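Local coordinates for superantigen-like protein SSL10 (Staphylococcus aureus subsp. aureus, PDB 6LWT) that probably binds the Fc region of human IgG, blocking classical complement activation, and probably interferes with plasma clotting through prothrombin and a coagulation factor, at residues K25-S33 / F44-Q52. Sequence-based numbering, arbitrary orientation.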
# COMPACT_ATOMS: atom_id res chain seq x y z
N LYS A 25 1.57 -5.07 -11.57
CA LYS A 25 0.96 -6.33 -11.14
C LYS A 25 0.79 -6.34 -9.64
O LYS A 25 1.77 -6.10 -8.90
CB LYS A 25 1.83 -7.54 -11.51
CG LYS A 25 2.08 -7.75 -13.00
CD LYS A 25 2.44 -9.22 -13.30
CE LYS A 25 1.22 -10.11 -13.55
NZ LYS A 25 0.97 -10.35 -15.00
N THR A 26 -0.43 -6.63 -9.19
CA THR A 26 -0.73 -6.83 -7.77
C THR A 26 -1.65 -8.01 -7.58
O THR A 26 -2.43 -8.34 -8.47
CB THR A 26 -1.44 -5.60 -7.13
OG1 THR A 26 -2.76 -5.44 -7.67
CG2 THR A 26 -0.65 -4.35 -7.36
N MET A 27 -1.58 -8.65 -6.43
CA MET A 27 -2.50 -9.73 -6.08
C MET A 27 -2.77 -9.68 -4.59
O MET A 27 -1.84 -9.45 -3.81
CB MET A 27 -1.90 -11.11 -6.39
CG MET A 27 -1.49 -11.36 -7.83
SD MET A 27 -1.25 -13.12 -8.16
CE MET A 27 0.35 -13.35 -7.39
N GLU A 28 -4.03 -9.87 -4.21
CA GLU A 28 -4.40 -10.07 -2.81
C GLU A 28 -4.49 -11.55 -2.58
O GLU A 28 -5.28 -12.24 -3.24
CB GLU A 28 -5.73 -9.42 -2.49
CG GLU A 28 -5.72 -7.92 -2.69
CD GLU A 28 -6.94 -7.24 -2.12
OE1 GLU A 28 -7.55 -6.43 -2.84
OE2 GLU A 28 -7.28 -7.51 -0.94
N MET A 29 -3.67 -12.06 -1.67
CA MET A 29 -3.60 -13.49 -1.41
C MET A 29 -3.95 -13.71 0.04
O MET A 29 -3.29 -13.20 0.95
CB MET A 29 -2.23 -14.03 -1.74
CG MET A 29 -1.89 -13.93 -3.22
SD MET A 29 -0.15 -14.22 -3.53
CE MET A 29 0.56 -12.76 -2.84
N LYS A 30 -5.02 -14.47 0.23
CA LYS A 30 -5.60 -14.70 1.54
C LYS A 30 -5.21 -16.11 2.04
O LYS A 30 -5.05 -17.05 1.23
CB LYS A 30 -7.12 -14.49 1.44
CG LYS A 30 -7.97 -15.15 2.50
CD LYS A 30 -9.42 -14.69 2.45
CE LYS A 30 -9.69 -13.53 3.41
NZ LYS A 30 -11.14 -13.25 3.57
N ASN A 31 -5.03 -16.25 3.35
CA ASN A 31 -4.85 -17.56 3.99
C ASN A 31 -3.62 -18.34 3.47
O ASN A 31 -3.71 -19.53 3.13
CB ASN A 31 -6.15 -18.37 3.83
CG ASN A 31 -6.29 -19.47 4.86
OD1 ASN A 31 -6.14 -19.23 6.06
ND2 ASN A 31 -6.61 -20.67 4.41
N ILE A 32 -2.49 -17.64 3.39
CA ILE A 32 -1.24 -18.15 2.82
C ILE A 32 -0.40 -18.87 3.88
O ILE A 32 -0.27 -18.37 4.99
CB ILE A 32 -0.41 -16.99 2.19
CG1 ILE A 32 -1.09 -16.48 0.91
CG2 ILE A 32 1.04 -17.37 1.91
CD1 ILE A 32 -1.31 -17.53 -0.17
N SER A 33 0.15 -20.04 3.52
CA SER A 33 1.22 -20.70 4.28
C SER A 33 2.56 -20.37 3.65
O SER A 33 2.69 -20.38 2.43
CB SER A 33 1.05 -22.23 4.29
OG SER A 33 -0.23 -22.60 4.75
N PHE A 44 6.67 -18.52 -0.58
CA PHE A 44 5.58 -19.43 -0.80
C PHE A 44 5.25 -19.52 -2.29
O PHE A 44 5.80 -18.79 -3.11
CB PHE A 44 4.34 -19.03 0.01
CG PHE A 44 3.79 -17.67 -0.35
CD1 PHE A 44 4.37 -16.51 0.15
CD2 PHE A 44 2.67 -17.55 -1.16
CE1 PHE A 44 3.85 -15.26 -0.15
CE2 PHE A 44 2.14 -16.31 -1.46
CZ PHE A 44 2.74 -15.16 -0.96
N LYS A 45 4.35 -20.43 -2.61
CA LYS A 45 3.81 -20.53 -3.96
C LYS A 45 2.32 -20.24 -3.93
O LYS A 45 1.62 -20.67 -3.03
CB LYS A 45 4.10 -21.90 -4.56
CG LYS A 45 5.56 -22.06 -4.94
CD LYS A 45 5.93 -23.51 -5.22
CE LYS A 45 5.53 -23.95 -6.61
NZ LYS A 45 6.15 -25.27 -6.94
N PHE A 46 1.86 -19.48 -4.91
CA PHE A 46 0.45 -19.16 -5.04
C PHE A 46 0.05 -19.39 -6.47
O PHE A 46 0.58 -18.74 -7.38
CB PHE A 46 0.18 -17.71 -4.66
CG PHE A 46 -1.26 -17.32 -4.85
CD1 PHE A 46 -2.23 -17.76 -3.95
CD2 PHE A 46 -1.64 -16.53 -5.93
CE1 PHE A 46 -3.56 -17.41 -4.12
CE2 PHE A 46 -2.97 -16.17 -6.10
CZ PHE A 46 -3.94 -16.62 -5.20
N ARG A 47 -0.88 -20.33 -6.68
CA ARG A 47 -1.33 -20.69 -8.02
C ARG A 47 -0.08 -21.12 -8.82
O ARG A 47 0.04 -20.87 -10.01
CB ARG A 47 -2.07 -19.49 -8.65
CG ARG A 47 -3.14 -19.82 -9.69
CD ARG A 47 -3.50 -18.61 -10.52
NE ARG A 47 -4.17 -17.59 -9.71
CZ ARG A 47 -4.05 -16.27 -9.84
NH1 ARG A 47 -3.26 -15.71 -10.76
NH2 ARG A 47 -4.72 -15.48 -9.01
N GLY A 48 0.86 -21.76 -8.11
CA GLY A 48 2.14 -22.17 -8.66
C GLY A 48 3.20 -21.09 -8.89
O GLY A 48 4.27 -21.40 -9.36
N ILE A 49 2.90 -19.83 -8.59
CA ILE A 49 3.86 -18.75 -8.81
C ILE A 49 4.75 -18.66 -7.58
O ILE A 49 4.25 -18.62 -6.46
CB ILE A 49 3.17 -17.39 -8.97
CG1 ILE A 49 2.15 -17.41 -10.11
CG2 ILE A 49 4.21 -16.31 -9.25
CD1 ILE A 49 1.10 -16.32 -9.94
N LYS A 50 6.05 -18.58 -7.80
CA LYS A 50 7.03 -18.45 -6.73
C LYS A 50 7.08 -17.01 -6.25
O LYS A 50 7.47 -16.13 -7.00
CB LYS A 50 8.42 -18.89 -7.20
CG LYS A 50 8.48 -20.37 -7.54
CD LYS A 50 9.88 -20.82 -7.95
CE LYS A 50 10.32 -20.20 -9.25
NZ LYS A 50 11.52 -20.91 -9.79
N ILE A 51 6.70 -16.79 -4.98
CA ILE A 51 6.66 -15.46 -4.38
C ILE A 51 7.67 -15.39 -3.23
O ILE A 51 7.65 -16.24 -2.34
CB ILE A 51 5.27 -15.15 -3.78
CG1 ILE A 51 4.14 -15.48 -4.76
CG2 ILE A 51 5.20 -13.69 -3.32
CD1 ILE A 51 4.20 -14.71 -6.05
N GLN A 52 8.54 -14.39 -3.27
CA GLN A 52 9.43 -14.05 -2.18
C GLN A 52 9.09 -12.66 -1.64
O GLN A 52 9.08 -11.66 -2.39
CB GLN A 52 10.90 -14.10 -2.62
CG GLN A 52 11.89 -13.66 -1.54
CD GLN A 52 13.31 -14.14 -1.79
OE1 GLN A 52 13.53 -15.31 -2.12
NE2 GLN A 52 14.28 -13.25 -1.63
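Met29 touches two phenylalanine rings in different ways, Phe46 over the face and Phe44 at the edge. Its CG stands almost exactly above the centre of the Phe46 ring, 3.6 Å from the centroid and 4° off the ring normal, and its SD lies over the same face, 3.5 Å from Phe46 CG. That sulfur meets Phe44 in the plane of the ring, with SD 3.7 Å from Phe44 CE2. The bend at chi3 (-71°) turns the methyl CE toward Phe44 CZ. Ile32 adds a second CH-pi contact: its CG2 sits 3.5 Å from the Phe44 ring centroid, while Ile51 CB, from the same hairpin as Phe44, lies over the opposite face, offset toward the rim. The other branch of Ile32 ends in CD1, 3.9 Å from Phe46 CD1. No hydrogen bond joins the two segments; they pack together within the OB-fold domain, where the chain turns a corner at Asn31, which forms with Ile32 a G1 beta bulge opposite Leu71, and strand 26-30 runs at 110° to strand 44-46. Met29 also touches Val73 and Phe75 of strand 71-76, which pairs with 26-30. Toward the type I' turn from Phe46 to Ile49, Met27 approaches the Phe46 ring obliquely as a second Met-aromatic partner. Its CE reaches Ile49 CD1 tip to tip at 4.0 Å, and the Arg47 guanidinium passes near its sulfur, with NH1 4.2 Å from Met27 SD.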